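Local structure of redy-like protein (Hahella chejuensis, 2JDJ) at residues I4-L10 and Y53-I59; A18-W22 and A82-A87; N25-A29 and R39-H43. The protein probably takes part in the biosynthesis of the red pigment prodigiosin, in a step that remains unassigned, as a RedY-like member of the dimeric alpha/beta-barrel superfamily. All blocks are in the same frame, centred on the assembly; numbering follows the deposited sequence.

Interaction 1 of 3, residues I4-L10 and Y53-I59; sequences IIHKIRL and YHYVEVI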
loop_
_atom_site.group_PDB
_atom_site.type_symbol
_atom_site.label_atom_id
_atom_site.label_comp_id
_atom_site.label_asym_id
_atom_site.label_seq_id
_atom_site.Cartn_x
_atom_site.Cartn_y
_atom_site.Cartn_z
ATOM N N ILE A 4 3.528 0.409 6.175
ATOM C CA ILE A 4 2.500 -0.253 6.954
ATOM C C ILE A 4 1.188 -0.037 6.224
ATOM O O ILE A 4 0.888 1.081 5.812
ATOM C CB ILE A 4 2.406 0.332 8.383
ATOM C CG1 ILE A 4 3.736 0.155 9.130
ATOM C CG2 ILE A 4 1.241 -0.314 9.150
ATOM C CD1 ILE A 4 3.828 0.960 10.407
ATOM N N ILE A 5 0.419 -1.112 6.059
ATOM C CA ILE A 5 -0.845 -1.081 5.348
ATOM C C ILE A 5 -1.894 -1.669 6.271
ATOM O O ILE A 5 -1.661 -2.718 6.879
ATOM C CB ILE A 5 -0.756 -1.917 4.042
ATOM C CG1 ILE A 5 0.193 -1.237 3.049
ATOM C CG2 ILE A 5 -2.151 -2.119 3.393
ATOM C CD1 ILE A 5 0.690 -2.155 1.920
ATOM N N HIS A 6 -3.028 -0.976 6.419
ATOM C CA HIS A 6 -4.161 -1.491 7.215
ATOM C C HIS A 6 -5.426 -1.669 6.375
ATOM O O HIS A 6 -5.748 -0.823 5.555
ATOM C CB HIS A 6 -4.528 -0.531 8.358
ATOM C CG HIS A 6 -3.444 -0.318 9.359
ATOM N ND1 HIS A 6 -2.951 0.932 9.659
ATOM C CD2 HIS A 6 -2.748 -1.192 10.132
ATOM C CE1 HIS A 6 -1.997 0.823 10.569
ATOM N NE2 HIS A 6 -1.867 -0.453 10.887
ATOM N N LYS A 7 -6.145 -2.763 6.608
ATOM C CA LYS A 7 -7.505 -2.896 6.125
ATOM C C LYS A 7 -8.320 -2.271 7.232
ATOM O O LYS A 7 -8.069 -2.541 8.417
ATOM C CB LYS A 7 -7.901 -4.365 5.966
ATOM C CG LYS A 7 -7.134 -5.092 4.863
ATOM C CD LYS A 7 -7.546 -6.532 4.817
ATOM C CE LYS A 7 -7.053 -7.224 3.537
ATOM N NZ LYS A 7 -7.321 -8.703 3.691
ATOM N N ILE A 8 -9.269 -1.424 6.849
ATOM C CA ILE A 8 -10.089 -0.666 7.805
ATOM C C ILE A 8 -11.559 -0.966 7.586
ATOM O O ILE A 8 -12.060 -0.796 6.484
ATOM C CB ILE A 8 -9.849 0.857 7.636
ATOM C CG1 ILE A 8 -8.405 1.210 8.055
ATOM C CG2 ILE A 8 -10.916 1.663 8.428
ATOM C CD1 ILE A 8 -7.925 2.560 7.551
ATOM N N ARG A 9 -12.263 -1.391 8.635
ATOM C CA ARG A 9 -13.683 -1.658 8.522
ATOM C C ARG A 9 -14.474 -0.608 9.304
ATOM O O ARG A 9 -14.217 -0.411 10.484
ATOM C CB ARG A 9 -14.002 -3.053 9.065
ATOM C CG ARG A 9 -15.332 -3.624 8.624
ATOM C CD ARG A 9 -15.657 -4.940 9.347
ATOM N NE ARG A 9 -15.773 -4.738 10.786
ATOM C CZ ARG A 9 -16.908 -4.437 11.430
ATOM N NH1 ARG A 9 -18.069 -4.334 10.791
ATOM N NH2 ARG A 9 -16.885 -4.261 12.741
ATOM N N LEU A 10 -15.433 0.044 8.649
ATOM C CA LEU A 10 -16.366 0.941 9.327
ATOM C C LEU A 10 -17.342 0.111 10.132
ATOM O O LEU A 10 -17.779 -0.939 9.679
ATOM C CB LEU A 10 -17.139 1.779 8.312
ATOM C CG LEU A 10 -16.391 2.707 7.347
ATOM C CD1 LEU A 10 -17.392 3.622 6.579
ATOM C CD2 LEU A 10 -15.350 3.546 8.068
ATOM N N TYR A 53 -13.749 -5.376 4.973
ATOM C CA TYR A 53 -13.098 -4.073 5.134
ATOM C C TYR A 53 -13.588 -3.120 4.063
ATOM O O TYR A 53 -13.976 -3.568 2.982
ATOM C CB TYR A 53 -11.571 -4.169 5.101
ATOM C CG TYR A 53 -10.992 -4.599 3.765
ATOM C CD1 TYR A 53 -10.529 -3.657 2.833
ATOM C CD2 TYR A 53 -10.914 -5.939 3.439
ATOM C CE1 TYR A 53 -9.989 -4.077 1.590
ATOM C CE2 TYR A 53 -10.395 -6.359 2.220
ATOM C CZ TYR A 53 -9.933 -5.429 1.305
ATOM O OH TYR A 53 -9.413 -5.887 0.101
ATOM N N HIS A 54 -13.584 -1.818 4.372
ATOM C CA HIS A 54 -14.087 -0.776 3.456
ATOM C C HIS A 54 -12.984 0.081 2.876
ATOM O O HIS A 54 -13.102 0.592 1.750
ATOM C CB HIS A 54 -15.126 0.101 4.180
ATOM C CG HIS A 54 -16.191 -0.712 4.832
ATOM N ND1 HIS A 54 -17.232 -1.270 4.122
ATOM C CD2 HIS A 54 -16.320 -1.151 6.104
ATOM C CE1 HIS A 54 -17.972 -2.000 4.935
ATOM N NE2 HIS A 54 -17.443 -1.936 6.145
ATOM N N TYR A 55 -11.905 0.222 3.643
ATOM C CA TYR A 55 -10.820 1.139 3.284
ATOM C C TYR A 55 -9.496 0.466 3.462
ATOM O O TYR A 55 -9.376 -0.503 4.205
ATOM C CB TYR A 55 -10.866 2.446 4.112
ATOM C CG TYR A 55 -12.102 3.274 3.824
ATOM C CD1 TYR A 55 -12.114 4.231 2.799
ATOM C CD2 TYR A 55 -13.267 3.080 4.560
ATOM C CE1 TYR A 55 -13.267 4.978 2.530
ATOM C CE2 TYR A 55 -14.445 3.819 4.294
ATOM C CZ TYR A 55 -14.432 4.750 3.284
ATOM O OH TYR A 55 -15.579 5.465 3.050
ATOM N N VAL A 56 -8.500 0.982 2.741
ATOM C CA VAL A 56 -7.139 0.562 2.927
ATOM C C VAL A 56 -6.305 1.822 3.132
ATOM O O VAL A 56 -6.462 2.789 2.381
ATOM C CB VAL A 56 -6.587 -0.164 1.665
ATOM C CG1 VAL A 56 -5.158 -0.580 1.929
ATOM C CG2 VAL A 56 -7.437 -1.383 1.314
ATOM N N GLU A 57 -5.427 1.820 4.128
ATOM C CA GLU A 57 -4.482 2.926 4.245
ATOM C C GLU A 57 -3.057 2.417 4.036
ATOM O O GLU A 57 -2.739 1.289 4.419
ATOM C CB GLU A 57 -4.656 3.681 5.566
ATOM C CG GLU A 57 -4.079 3.012 6.807
ATOM C CD GLU A 57 -4.477 3.715 8.120
ATOM O OE1 GLU A 57 -5.066 4.823 8.104
ATOM O OE2 GLU A 57 -4.201 3.142 9.190
ATOM N N VAL A 58 -2.238 3.259 3.403
ATOM C CA VAL A 58 -0.850 2.976 3.094
ATOM C C VAL A 58 0.020 4.025 3.800
ATOM O O VAL A 58 -0.087 5.227 3.526
ATOM C CB VAL A 58 -0.588 2.984 1.558
ATOM C CG1 VAL A 58 0.860 2.549 1.242
ATOM C CG2 VAL A 58 -1.591 2.060 0.835
ATOM N N ILE A 59 0.852 3.575 4.737
ATOM C CA ILE A 59 1.711 4.489 5.481
ATOM C C ILE A 59 3.156 4.165 5.155
ATOM O O ILE A 59 3.637 3.066 5.469
ATOM C CB ILE A 59 1.551 4.357 7.018
ATOM C CG1 ILE A 59 0.085 4.185 7.426
ATOM C CG2 ILE A 59 2.213 5.545 7.708
ATOM C CD1 ILE A 59 -0.098 3.678 8.841
HETATM O O HOH W 1 -18.626 -4.726 7.562
#

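Interaction 2 of 3, residues A18-W22 and A82-A87; sequences AFEFW and AFSRMA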
loop_
_atom_site.group_PDB
_atom_site.type_symbol
_atom_site.label_atom_id
_atom_site.label_comp_id
_atom_site.label_asym_id
_atom_site.label_seq_id
_atom_site.Cartn_x
_atom_site.Cartn_y
_atom_site.Cartn_z
ATOM N N ALA A 18 -18.699 11.065 7.104
ATOM C CA ALA A 18 -17.952 11.550 8.273
ATOM C C ALA A 18 -16.526 11.013 8.313
ATOM O O ALA A 18 -15.580 11.768 8.583
ATOM C CB ALA A 18 -18.692 11.198 9.552
ATOM N N PHE A 19 -16.372 9.711 8.064
ATOM C CA PHE A 19 -15.051 9.078 7.995
ATOM C C PHE A 19 -14.161 9.763 6.962
ATOM O O PHE A 19 -13.057 10.217 7.274
ATOM C CB PHE A 19 -15.155 7.564 7.682
ATOM C CG PHE A 19 -13.822 6.894 7.546
ATOM C CD1 PHE A 19 -13.063 6.585 8.682
ATOM C CD2 PHE A 19 -13.299 6.602 6.295
ATOM C CE1 PHE A 19 -11.842 6.001 8.572
ATOM C CE2 PHE A 19 -12.032 6.008 6.170
ATOM C CZ PHE A 19 -11.308 5.707 7.307
ATOM N N GLU A 20 -14.647 9.842 5.728
ATOM C CA GLU A 20 -13.853 10.443 4.640
ATOM C C GLU A 20 -13.534 11.920 4.845
ATOM O O GLU A 20 -12.484 12.373 4.430
ATOM C CB GLU A 20 -14.529 10.223 3.278
ATOM C CG GLU A 20 -14.637 8.738 2.954
ATOM C CD GLU A 20 -15.032 8.424 1.525
ATOM O OE1 GLU A 20 -14.847 9.278 0.639
ATOM O OE2 GLU A 20 -15.510 7.280 1.295
ATOM N N PHE A 21 -14.436 12.670 5.473
ATOM C CA PHE A 21 -14.134 14.071 5.746
ATOM C C PHE A 21 -13.011 14.163 6.796
ATOM O O PHE A 21 -12.104 14.998 6.681
ATOM C CB PHE A 21 -15.380 14.865 6.188
ATOM C CG PHE A 21 -15.077 16.322 6.426
ATOM C CD1 PHE A 21 -15.177 17.248 5.377
ATOM C CD2 PHE A 21 -14.616 16.757 7.672
ATOM C CE1 PHE A 21 -14.854 18.596 5.576
ATOM C CE2 PHE A 21 -14.275 18.093 7.871
ATOM C CZ PHE A 21 -14.398 19.009 6.823
ATOM N N TRP A 22 -13.096 13.309 7.820
ATOM C CA TRP A 22 -12.093 13.212 8.875
ATOM C C TRP A 22 -10.746 12.821 8.291
ATOM O O TRP A 22 -9.726 13.462 8.577
ATOM C CB TRP A 22 -12.529 12.237 9.971
ATOM C CG TRP A 22 -11.447 11.985 10.986
ATOM C CD1 TRP A 22 -11.151 12.747 12.089
ATOM C CD2 TRP A 22 -10.498 10.906 10.977
ATOM N NE1 TRP A 22 -10.072 12.204 12.767
ATOM C CE2 TRP A 22 -9.656 11.073 12.108
ATOM C CE3 TRP A 22 -10.273 9.817 10.120
ATOM C CZ2 TRP A 22 -8.600 10.184 12.400
ATOM C CZ3 TRP A 22 -9.227 8.937 10.412
ATOM C CH2 TRP A 22 -8.405 9.127 11.544
ATOM N N ALA A 82 -10.626 9.504 17.618
ATOM C CA ALA A 82 -11.635 9.813 16.603
ATOM C C ALA A 82 -11.865 8.602 15.703
ATOM O O ALA A 82 -13.006 8.208 15.462
ATOM C CB ALA A 82 -11.189 11.008 15.769
ATOM N N PHE A 83 -10.769 8.033 15.208
ATOM C CA PHE A 83 -10.812 6.851 14.342
ATOM C C PHE A 83 -11.652 5.730 14.949
ATOM O O PHE A 83 -12.531 5.147 14.291
ATOM C CB PHE A 83 -9.387 6.369 14.062
ATOM C CG PHE A 83 -9.326 5.101 13.251
ATOM C CD1 PHE A 83 -9.311 5.159 11.851
ATOM C CD2 PHE A 83 -9.262 3.857 13.876
ATOM C CE1 PHE A 83 -9.244 3.991 11.099
ATOM C CE2 PHE A 83 -9.197 2.692 13.125
ATOM C CZ PHE A 83 -9.193 2.763 11.744
ATOM N N SER A 84 -11.397 5.465 16.231
ATOM C CA SER A 84 -12.029 4.376 16.966
ATOM C C SER A 84 -13.537 4.505 17.210
ATOM O O SER A 84 -14.185 3.524 17.599
ATOM C CB SER A 84 -11.286 4.172 18.280
ATOM O OG SER A 84 -10.074 3.476 18.021
ATOM N N ARG A 85 -14.095 5.702 17.005
ATOM C CA ARG A 85 -15.550 5.902 17.098
ATOM C C ARG A 85 -16.254 5.403 15.836
ATOM O O ARG A 85 -17.451 5.145 15.857
ATOM C CB ARG A 85 -15.900 7.387 17.292
ATOM C CG ARG A 85 -15.375 8.032 18.574
ATOM C CD ARG A 85 -15.918 7.392 19.826
ATOM N NE ARG A 85 -17.348 7.656 20.012
ATOM C CZ ARG A 85 -17.856 8.782 20.512
ATOM N NH1 ARG A 85 -17.059 9.784 20.881
ATOM N NH2 ARG A 85 -19.172 8.905 20.642
HETATM N N MSE A 86 -15.496 5.251 14.745
HETATM C CA MSE A 86 -16.079 4.947 13.430
HETATM C C MSE A 86 -15.611 3.636 12.804
HETATM O O MSE A 86 -16.324 3.066 11.984
HETATM C CB MSE A 86 -15.747 6.049 12.430
HETATM C CG MSE A 86 -16.390 7.396 12.681
HETATM SE SE MSE A 86 -15.623 8.679 11.416
HETATM C CE MSE A 86 -13.769 8.672 11.930
ATOM N N ALA A 87 -14.430 3.168 13.193
ATOM C CA ALA A 87 -13.715 2.163 12.399
ATOM C C ALA A 87 -12.760 1.315 13.219
ATOM O O ALA A 87 -12.401 1.686 14.331
ATOM C CB ALA A 87 -12.945 2.869 11.284
#

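Interaction 3 of 3, residues N25-A29 and R39-H43; sequences NVDYA and RFDVH. With IPA (isopropyl alcohol), chain F.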
loop_
_atom_site.group_PDB
_atom_site.type_symbol
_atom_site.label_atom_id
_atom_site.label_comp_id
_atom_site.label_asym_id
_atom_site.label_seq_id
_atom_site.Cartn_x
_atom_site.Cartn_y
_atom_site.Cartn_z
ATOM N N ASN A 25 -9.385 15.919 6.044
ATOM C CA ASN A 25 -9.214 17.236 6.663
ATOM C C ASN A 25 -8.651 17.202 8.071
ATOM O O ASN A 25 -8.335 18.249 8.644
ATOM C CB ASN A 25 -10.540 17.989 6.617
ATOM C CG ASN A 25 -11.053 18.145 5.209
ATOM O OD1 ASN A 25 -10.616 19.025 4.482
ATOM N ND2 ASN A 25 -11.966 17.263 4.800
ATOM N N VAL A 26 -8.533 16.006 8.643
ATOM C CA VAL A 26 -7.986 15.873 9.982
ATOM C C VAL A 26 -6.808 14.899 9.960
ATOM O O VAL A 26 -5.697 15.234 10.402
ATOM C CB VAL A 26 -9.051 15.447 11.007
ATOM C CG1 VAL A 26 -8.482 15.481 12.413
ATOM C CG2 VAL A 26 -10.272 16.380 10.944
ATOM N N ASP A 27 -7.044 13.698 9.440
ATOM C CA ASP A 27 -6.003 12.671 9.442
ATOM C C ASP A 27 -4.821 13.112 8.573
ATOM O O ASP A 27 -3.695 13.180 9.060
ATOM C CB ASP A 27 -6.594 11.323 8.999
ATOM C CG ASP A 27 -5.760 10.124 9.436
ATOM O OD1 ASP A 27 -4.822 10.235 10.268
ATOM O OD2 ASP A 27 -6.076 9.033 8.934
ATOM N N TYR A 28 -5.080 13.458 7.310
ATOM C CA TYR A 28 -4.019 13.933 6.412
ATOM C C TYR A 28 -3.386 15.201 6.972
ATOM O O TYR A 28 -2.187 15.380 6.879
ATOM C CB TYR A 28 -4.528 14.284 5.008
ATOM C CG TYR A 28 -4.959 13.145 4.105
ATOM C CD1 TYR A 28 -4.644 11.807 4.397
ATOM C CD2 TYR A 28 -5.663 13.416 2.938
ATOM C CE1 TYR A 28 -5.041 10.766 3.544
ATOM C CE2 TYR A 28 -6.063 12.393 2.087
ATOM C CZ TYR A 28 -5.750 11.066 2.398
ATOM O OH TYR A 28 -6.146 10.061 1.549
ATOM N N ALA A 29 -4.214 16.079 7.537
ATOM C CA ALA A 29 -3.756 17.390 7.985
ATOM C C ALA A 29 -2.818 17.297 9.189
ATOM O O ALA A 29 -2.097 18.251 9.481
ATOM C CB ALA A 29 -4.959 18.286 8.307
ATOM N N ARG A 39 4.905 9.333 3.673
ATOM C CA ARG A 39 3.735 9.365 2.785
ATOM C C ARG A 39 2.601 8.678 3.514
ATOM O O ARG A 39 2.820 7.712 4.262
ATOM C CB ARG A 39 3.972 8.609 1.489
ATOM C CG ARG A 39 5.096 9.103 0.627
ATOM C CD ARG A 39 5.104 8.380 -0.692
ATOM N NE ARG A 39 4.029 8.831 -1.569
ATOM C CZ ARG A 39 4.109 9.924 -2.335
ATOM N NH1 ARG A 39 3.096 10.259 -3.117
ATOM N NH2 ARG A 39 5.214 10.671 -2.333
ATOM N N PHE A 40 1.392 9.183 3.306
ATOM C CA PHE A 40 0.198 8.578 3.866
ATOM C C PHE A 40 -0.958 8.828 2.932
ATOM O O PHE A 40 -1.133 9.944 2.447
ATOM C CB PHE A 40 -0.106 9.153 5.234
ATOM C CG PHE A 40 -1.368 8.640 5.834
ATOM C CD1 PHE A 40 -1.475 7.308 6.235
ATOM C CD2 PHE A 40 -2.463 9.483 5.988
ATOM C CE1 PHE A 40 -2.635 6.836 6.794
ATOM C CE2 PHE A 40 -3.648 9.016 6.550
ATOM C CZ PHE A 40 -3.731 7.690 6.952
ATOM N N ASP A 41 -1.731 7.780 2.659
ATOM C CA ASP A 41 -2.936 7.906 1.845
ATOM C C ASP A 41 -3.939 6.801 2.143
ATOM O O ASP A 41 -3.554 5.706 2.542
ATOM C CB ASP A 41 -2.625 8.010 0.351
ATOM C CG ASP A 41 -1.457 7.143 -0.095
ATOM O OD1 ASP A 41 -0.346 7.695 -0.326
ATOM O OD2 ASP A 41 -1.658 5.912 -0.258
ATOM N N VAL A 42 -5.220 7.122 1.965
ATOM C CA VAL A 42 -6.319 6.211 2.271
ATOM C C VAL A 42 -7.118 5.973 0.990
ATOM O O VAL A 42 -7.197 6.870 0.143
ATOM C CB VAL A 42 -7.212 6.775 3.403
ATOM C CG1 VAL A 42 -8.384 5.855 3.681
ATOM C CG2 VAL A 42 -6.376 6.955 4.689
ATOM N N HIS A 43 -7.691 4.767 0.853
ATOM C CA HIS A 43 -8.328 4.336 -0.382
ATOM C C HIS A 43 -9.592 3.585 -0.102
ATOM O O HIS A 43 -9.593 2.699 0.757
ATOM C CB HIS A 43 -7.369 3.447 -1.178
ATOM C CG HIS A 43 -5.997 4.015 -1.243
ATOM N ND1 HIS A 43 -5.599 4.883 -2.236
ATOM C CD2 HIS A 43 -4.956 3.921 -0.382
ATOM C CE1 HIS A 43 -4.361 5.278 -2.002
ATOM N NE2 HIS A 43 -3.944 4.700 -0.889
HETATM C C1 IPA F . -0.998 9.236 10.038
HETATM C C2 IPA F . -1.719 8.160 10.833
HETATM C C3 IPA F . -1.276 6.785 10.360
HETATM O O2 IPA F . -3.104 8.298 10.637
#

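Interaction 1 of 3, residues I4-L10 and Y53-I59
Start with Ile8, which loses 90 Å² to residues 53-59, more than any other residue here. Its N donates to Tyr55 O (2.8 Å), while its O accepts from both Tyr55 N (3.0 Å) and His54 N (2.8 Å). Two residues facing one make a classic beta bulge, closing the antiparallel pairing at this end. Glu57, the next most covered, is paired with His6 through two backbone hydrogen bonds, and its OE2 accepts a 2.6 Å hydrogen bond from His6 ND1; a glycerol, probably from the crystallisation liquor, also hydrogen-bonds that oxygen and may mark a pocket. Tyr55 sits beside Ile8, CB to CB 4.0 Å, and its ring edge receives Leu10 CD1; its hydroxyl bonds Glu20. On the opposite face, Ile5 CG2 meets Val56 CG1 at 3.7 Å, and both pack on the second subunit. These are the two central strands of the four-stranded antiparallel sheet: strand 87-97 flanks 4-10, strand 37-44 flanks 55-59, and helix 16-30 packs against Leu10 and Tyr55.

Interaction 2 of 3, residues A18-W22 and A82-A87
The most deeply covered knob is Met86, present as selenomethionine, with 82 Å² covered. Its side chain reaches from helix 74-86 into the hollow between Phe19 and Trp22, one turn apart on helix 16-30: SE lies 3.5 Å from Phe19 CA and 4.0 Å from Ala18 C, close against the backbone, while CE comes to 4.1 Å from Trp22 CD2. Trp22 reaches the other way. Its indole extends across the gap, bringing NE1 to 3.4 Å from Ala82 CB and CH2 to 3.9 Å from Phe83 CB, so the small alanine leaves room for the large ring. Deeper in, toward the sheet, Phe19 CE1 touches Phe83 CE1 at 4.1 Å and Ala87 CB at 4.3 Å. The short axes run nearly antiparallel, at 160°, and come no closer than 10.8 Å, a wide spacing that long side chains bridge. Phe19 and Phe83 continue down onto Leu10 and Ile8 of strand 2-10, so both helices lie on the same face of the sheet. The join is made almost entirely of apolar contacts, without hydrogen bonds or salt bridges between the segments; its cohesion therefore rests on van der Waals fit and the burial of apolar surface.

Interaction 3 of 3, residues N25-A29 and R39-H43
Going along the helix from Asn25, the turn at 25-27 is wider than usual, of pi type; contact with the strand begins at Asp27. Its CA-to-CB bond points toward the strand, and OD2 lies 3.4 Å from Phe40 CZ, at the ring edge. OD1 accepts a 2.6 Å hydrogen bond from O2 of an isopropanol, whose C1 lies over a face of the Phe40 ring. The alcohol probably came from the crystallisation liquor, but it may mark a small pocket. Tyr28 follows with the largest share, 82 Å². Its CD1 packs 3.6 Å from Phe40 CD2, CE1 is 4.2 Å from Val42 CG2, and OH accepts a 3.1 Å hydrogen bond from Val42 N; the same hydroxyl bonds Leu98 O of the second subunit. Helix 16-30 thus lies on one face of strand 37-44, an edge strand of the chain's sheet, whose neighbour there is strand 55-61. Across its remaining edge, Arg39, Phe40 and His43 pair antiparallel with a strand of the second subunit, carrying the sheet across the interface.

Overall arrangement
From the N terminus, strand 2-10 leads into helix 16-30, whose early turns serve interaction 2 and later turns interaction 3. Strand 37-44 soon closes the shortest loop, interaction 3. Strand 55-61 then returns to the first strand in interaction 1, enclosing interaction 3 within its loop. Last, the end of helix 74-86 comes back to helix 16-30 in interaction 2, whose loop crosses that of interaction 1 and also contains interaction 3. The three centres lie about 12 Å apart. Tyr55 joins interactions 1 and 2 through Phe19 and Glu20; strand pairing of 55-59 with 39-43 joins 1 and 3. Together they tie two helices to one face of the sheet in this ferredoxin-like dimeric alpha/beta-barrel fold.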